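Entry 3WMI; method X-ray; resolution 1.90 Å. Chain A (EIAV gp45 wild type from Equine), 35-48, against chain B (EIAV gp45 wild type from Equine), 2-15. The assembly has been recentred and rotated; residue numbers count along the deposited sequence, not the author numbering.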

# COMPACT_ATOMS: atom_id res chain seq x y z
N GLN A 35 3.22 -10.08 3.38
CA GLN A 35 2.54 -10.34 4.64
C GLN A 35 1.14 -10.93 4.41
O GLN A 35 0.73 -11.83 5.13
CB GLN A 35 2.42 -9.07 5.47
CG GLN A 35 3.74 -8.53 5.97
CD GLN A 35 3.53 -7.32 6.82
OE1 GLN A 35 2.78 -6.44 6.43
NE2 GLN A 35 4.14 -7.28 7.99
N VAL A 36 0.42 -10.42 3.42
CA VAL A 36 -0.91 -10.93 3.10
C VAL A 36 -0.83 -12.41 2.74
O VAL A 36 -1.64 -13.22 3.21
CB VAL A 36 -1.58 -10.13 1.93
CG1 VAL A 36 -2.78 -10.89 1.37
CG2 VAL A 36 -1.99 -8.72 2.39
N HIS A 37 0.16 -12.77 1.93
CA HIS A 37 0.37 -14.17 1.53
C HIS A 37 0.58 -15.07 2.75
O HIS A 37 0.07 -16.20 2.79
CB HIS A 37 1.59 -14.31 0.61
CG HIS A 37 1.46 -13.61 -0.71
ND1 HIS A 37 0.25 -13.25 -1.26
CD2 HIS A 37 2.41 -13.21 -1.60
CE1 HIS A 37 0.45 -12.66 -2.42
NE2 HIS A 37 1.75 -12.61 -2.65
N ILE A 38 1.36 -14.59 3.71
CA ILE A 38 1.63 -15.36 4.92
C ILE A 38 0.37 -15.52 5.76
O ILE A 38 0.06 -16.62 6.21
CB ILE A 38 2.74 -14.72 5.77
CG1 ILE A 38 4.06 -14.74 5.00
CG2 ILE A 38 2.88 -15.44 7.09
CD1 ILE A 38 5.13 -13.87 5.62
N LEU A 39 -0.36 -14.44 5.98
CA LEU A 39 -1.62 -14.51 6.73
C LEU A 39 -2.58 -15.49 6.06
O LEU A 39 -3.26 -16.28 6.72
CB LEU A 39 -2.28 -13.14 6.82
CG LEU A 39 -1.59 -12.18 7.80
CD1 LEU A 39 -2.13 -10.77 7.61
CD2 LEU A 39 -1.85 -12.66 9.23
N TYR A 40 -2.62 -15.42 4.73
CA TYR A 40 -3.52 -16.26 3.95
C TYR A 40 -3.22 -17.74 4.18
O TYR A 40 -4.12 -18.54 4.44
CB TYR A 40 -3.41 -15.88 2.46
CG TYR A 40 -4.27 -16.68 1.49
CD1 TYR A 40 -5.62 -16.88 1.72
CD2 TYR A 40 -3.72 -17.17 0.32
CE1 TYR A 40 -6.41 -17.60 0.80
CE2 TYR A 40 -4.48 -17.89 -0.59
CZ TYR A 40 -5.82 -18.09 -0.35
OH TYR A 40 -6.55 -18.80 -1.27
N ALA A 41 -1.94 -18.11 4.11
CA ALA A 41 -1.52 -19.48 4.39
C ALA A 41 -1.84 -19.91 5.82
O ALA A 41 -2.30 -21.04 6.03
CB ALA A 41 -0.04 -19.67 4.10
N MET A 42 -1.59 -19.04 6.79
CA MET A 42 -1.90 -19.35 8.18
C MET A 42 -3.39 -19.59 8.33
O MET A 42 -3.81 -20.51 9.03
CB MET A 42 -1.47 -18.21 9.12
CG MET A 42 0.04 -17.99 9.16
SD MET A 42 0.51 -16.44 9.94
CE MET A 42 0.96 -17.00 11.58
N VAL A 43 -4.18 -18.76 7.67
CA VAL A 43 -5.64 -18.83 7.74
C VAL A 43 -6.17 -20.13 7.12
O VAL A 43 -7.05 -20.79 7.68
CB VAL A 43 -6.29 -17.57 7.08
CG1 VAL A 43 -7.76 -17.81 6.72
CG2 VAL A 43 -6.16 -16.36 8.02
N LEU A 44 -5.61 -20.50 5.97
CA LEU A 44 -5.97 -21.76 5.32
C LEU A 44 -5.59 -22.97 6.17
O LEU A 44 -6.35 -23.94 6.27
CB LEU A 44 -5.30 -21.86 3.94
CG LEU A 44 -5.83 -20.95 2.82
CD1 LEU A 44 -5.00 -21.11 1.54
CD2 LEU A 44 -7.29 -21.19 2.53
N GLN A 45 -4.41 -22.93 6.78
CA GLN A 45 -3.97 -24.02 7.65
C GLN A 45 -4.87 -24.18 8.87
O GLN A 45 -5.26 -25.29 9.23
CB GLN A 45 -2.52 -23.81 8.09
CG GLN A 45 -2.01 -24.86 9.08
CD GLN A 45 -1.87 -26.23 8.44
OE1 GLN A 45 -1.53 -26.34 7.27
NE2 GLN A 45 -2.16 -27.28 9.21
N THR A 46 -5.19 -23.06 9.51
CA THR A 46 -6.08 -23.08 10.67
C THR A 46 -7.45 -23.62 10.30
O THR A 46 -8.05 -24.40 11.05
CB THR A 46 -6.22 -21.67 11.29
OG1 THR A 46 -4.94 -21.22 11.73
CG2 THR A 46 -7.17 -21.71 12.48
N HIS A 47 -7.94 -23.23 9.13
CA HIS A 47 -9.23 -23.71 8.62
C HIS A 47 -9.22 -25.23 8.48
O HIS A 47 -10.17 -25.91 8.87
CB HIS A 47 -9.50 -23.08 7.25
CG HIS A 47 -10.80 -23.51 6.63
ND1 HIS A 47 -12.02 -23.24 7.19
CD2 HIS A 47 -11.05 -24.17 5.47
CE1 HIS A 47 -12.98 -23.73 6.41
NE2 HIS A 47 -12.41 -24.29 5.36
N ALA A 48 -8.14 -25.76 7.91
CA ALA A 48 -7.96 -27.20 7.79
C ALA A 48 -8.04 -27.89 9.15
O ALA A 48 -8.74 -28.90 9.31
CB ALA A 48 -6.62 -27.51 7.13
N GLN B 2 -19.01 -20.72 0.55
CA GLN B 2 -18.52 -19.46 1.05
C GLN B 2 -17.00 -19.41 1.03
O GLN B 2 -16.41 -18.44 0.56
CB GLN B 2 -19.01 -19.27 2.47
CG GLN B 2 -18.56 -18.00 3.13
CD GLN B 2 -19.15 -17.85 4.51
OE1 GLN B 2 -19.81 -16.86 4.80
NE2 GLN B 2 -18.92 -18.85 5.36
N TRP B 3 -16.37 -20.47 1.53
CA TRP B 3 -14.92 -20.52 1.66
C TRP B 3 -14.23 -20.58 0.30
O TRP B 3 -13.28 -19.86 0.05
CB TRP B 3 -14.49 -21.70 2.54
CG TRP B 3 -13.07 -21.62 2.99
CD1 TRP B 3 -11.98 -22.19 2.39
CD2 TRP B 3 -12.56 -20.92 4.13
NE1 TRP B 3 -10.84 -21.89 3.09
CE2 TRP B 3 -11.17 -21.11 4.16
CE3 TRP B 3 -13.16 -20.15 5.14
CZ2 TRP B 3 -10.35 -20.55 5.16
CZ3 TRP B 3 -12.35 -19.61 6.13
CH2 TRP B 3 -10.96 -19.81 6.14
N ASP B 4 -14.74 -21.43 -0.59
CA ASP B 4 -14.18 -21.55 -1.94
C ASP B 4 -14.24 -20.21 -2.68
O ASP B 4 -13.33 -19.87 -3.44
CB ASP B 4 -14.93 -22.60 -2.77
CG ASP B 4 -14.69 -24.01 -2.27
OD1 ASP B 4 -13.60 -24.30 -1.73
OD2 ASP B 4 -15.60 -24.85 -2.45
N ASP B 5 -15.31 -19.47 -2.45
CA ASP B 5 -15.49 -18.20 -3.15
C ASP B 5 -14.48 -17.18 -2.65
O ASP B 5 -13.96 -16.38 -3.43
CB ASP B 5 -16.91 -17.67 -2.99
CG ASP B 5 -17.93 -18.45 -3.82
OD1 ASP B 5 -17.53 -19.24 -4.70
OD2 ASP B 5 -19.14 -18.24 -3.60
N TRP B 6 -14.19 -17.21 -1.35
CA TRP B 6 -13.16 -16.34 -0.77
C TRP B 6 -11.79 -16.66 -1.35
O TRP B 6 -11.04 -15.76 -1.70
CB TRP B 6 -13.12 -16.48 0.76
CG TRP B 6 -14.21 -15.77 1.51
CD1 TRP B 6 -14.87 -14.64 1.12
CD2 TRP B 6 -14.76 -16.13 2.79
NE1 TRP B 6 -15.79 -14.28 2.08
CE2 TRP B 6 -15.74 -15.18 3.11
CE3 TRP B 6 -14.51 -17.18 3.69
CZ2 TRP B 6 -16.49 -15.24 4.29
CZ3 TRP B 6 -15.25 -17.24 4.87
CH2 TRP B 6 -16.22 -16.27 5.16
N VAL B 7 -11.48 -17.95 -1.43
CA VAL B 7 -10.23 -18.43 -2.02
C VAL B 7 -10.08 -17.94 -3.46
O VAL B 7 -9.03 -17.43 -3.84
CB VAL B 7 -10.14 -19.98 -1.97
CG1 VAL B 7 -9.03 -20.48 -2.87
CG2 VAL B 7 -9.91 -20.43 -0.55
N ASP B 8 -11.13 -18.09 -4.25
CA ASP B 8 -11.11 -17.61 -5.64
C ASP B 8 -10.86 -16.11 -5.76
O ASP B 8 -10.09 -15.66 -6.62
CB ASP B 8 -12.42 -17.98 -6.34
CG ASP B 8 -12.52 -19.46 -6.62
OD1 ASP B 8 -11.50 -20.16 -6.45
OD2 ASP B 8 -13.60 -19.94 -7.00
N LYS B 9 -11.50 -15.33 -4.89
CA LYS B 9 -11.33 -13.87 -4.91
C LYS B 9 -9.90 -13.48 -4.49
O LYS B 9 -9.27 -12.62 -5.11
CB LYS B 9 -12.37 -13.20 -4.01
CG LYS B 9 -13.81 -13.46 -4.44
CD LYS B 9 -14.83 -12.84 -3.47
CE LYS B 9 -15.62 -11.77 -4.13
NZ LYS B 9 -16.94 -11.60 -3.46
N MET B 10 -9.40 -14.14 -3.45
CA MET B 10 -8.04 -13.90 -2.98
C MET B 10 -7.05 -14.18 -4.10
O MET B 10 -6.11 -13.41 -4.33
CB MET B 10 -7.73 -14.76 -1.75
CG MET B 10 -6.29 -14.63 -1.25
SD MET B 10 -5.92 -12.97 -0.64
CE MET B 10 -7.37 -12.70 0.36
N GLU B 11 -7.25 -15.28 -4.82
CA GLU B 11 -6.30 -15.65 -5.86
C GLU B 11 -6.35 -14.73 -7.09
O GLU B 11 -5.31 -14.40 -7.68
CB GLU B 11 -6.45 -17.12 -6.22
CG GLU B 11 -5.94 -18.01 -5.09
CD GLU B 11 -6.10 -19.49 -5.37
OE1 GLU B 11 -6.54 -19.86 -6.48
OE2 GLU B 11 -5.78 -20.28 -4.46
N ASN B 12 -7.55 -14.28 -7.44
CA ASN B 12 -7.68 -13.29 -8.50
C ASN B 12 -7.04 -11.96 -8.12
O ASN B 12 -6.39 -11.30 -8.94
CB ASN B 12 -9.15 -13.09 -8.86
CG ASN B 12 -9.73 -14.30 -9.54
OD1 ASN B 12 -9.00 -15.15 -10.04
ND2 ASN B 12 -11.06 -14.38 -9.57
N LEU B 13 -7.22 -11.56 -6.86
CA LEU B 13 -6.57 -10.36 -6.33
C LEU B 13 -5.04 -10.50 -6.35
O LEU B 13 -4.33 -9.53 -6.64
CB LEU B 13 -7.06 -10.11 -4.90
CG LEU B 13 -8.08 -8.99 -4.61
CD1 LEU B 13 -8.58 -8.28 -5.85
CD2 LEU B 13 -9.23 -9.48 -3.74
N ASN B 14 -4.52 -11.68 -6.00
CA ASN B 14 -3.09 -11.95 -6.10
C ASN B 14 -2.58 -11.56 -7.48
O ASN B 14 -1.58 -10.84 -7.63
CB ASN B 14 -2.76 -13.43 -5.85
CG ASN B 14 -2.80 -13.80 -4.38
OD1 ASN B 14 -2.89 -12.95 -3.50
ND2 ASN B 14 -2.70 -15.10 -4.11
N HIS B 15 -3.27 -12.04 -8.51
CA HIS B 15 -2.85 -11.77 -9.88
C HIS B 15 -2.94 -10.28 -10.21
O HIS B 15 -2.01 -9.72 -10.78
CB HIS B 15 -3.68 -12.59 -10.86
CG HIS B 15 -3.39 -12.28 -12.30
ND1 HIS B 15 -2.20 -12.62 -12.91
CD2 HIS B 15 -4.13 -11.65 -13.24
CE1 HIS B 15 -2.23 -12.22 -14.16
NE2 HIS B 15 -3.39 -11.63 -14.39

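Helices that lie too far apart for their backbones to touch can still pack closely if each sends long side chains across the gap, and the pairing of chain A 35-48 with chain B 2-15 in EIAV gp45 is a compact example. The centre of the contact is Y40(A) against M10(B). Both residues direct their CA-to-CB bonds toward the opposing helix, and both take a t rotamer at chi1. The methionine lies over one face of the phenol ring: CG of M10(B) is 3.5 Å from the centroid of the Y40(A) ring and only 9° off the ring normal, a CH-pi contact in which the slightly polarised methylene meets the pi cloud. The sulfur sits farther off, SD of M10(B) being 4.7 Å from the centroid of the Y40(A) ring in an oblique approach. The same sulfur also meets a neighbouring apolar group, with CG1 of V36(A) 4.3 Å from SD of M10(B).

These side chains bridge two helices that run nearly antiparallel, at 160°, with axes 12.2 Å apart at closest approach. Each is held by its own i to i+4 backbone hydrogen bonds, and no hydrogen bond crosses between them. The register follows from the opposed directions: as chain A ascends through H37(A), Y40(A), L44(A) and H47(A), the nearest CA atoms in chain B descend through N14(B), M10(B), V7(B) and W3(B). Spacings of three and four residues bring successive side chains round to the same side of each helix, so the contact extends as a strip along both.

One step toward the N-terminal end of the chain B stretch, V7(B) touches both the tyrosine and a leucine. Its CG1 lies 3.4 Å from OH of Y40(A), while its CG2 is 4.1 Å from CD2 of L44(A). The leucine starts out sideways, but its end comes nearer to chain B and also reaches W3(B), placing CD2 of L44(A) near the plane of the indole, at its edge, 3.7 Å from NE1 of W3(B). V43(A) adds a further apolar contact, its CG1 3.8 Å from CH2 of W3(B).

The indole gives one face to H47(A). The imidazole and the six-membered ring of W3(B) form a face-to-face stack, with centroids 3.6 Å apart and planes within 10° of parallel; CD2 of H47(A) comes to 3.3 Å from NE1 of W3(B). Here a polar heterocycle contributes its flat surface, so dispersion and close shape matching operate without a hydrogen bond between the two residues.

Polar groups gather toward the margins, but they approach without bonding across the pair. The carboxylate of E11(B) brings OE2 to 3.6 Å from OH of Y40(A). At the far end from the stack, OD1 of N14(B) lies at the edge of the H37(A) imidazole, 3.5 Å from CE1 of H37(A). The general principle is plain: apolar and aromatic surfaces, fitted in register, can join two helices without a single hydrogen bond between them.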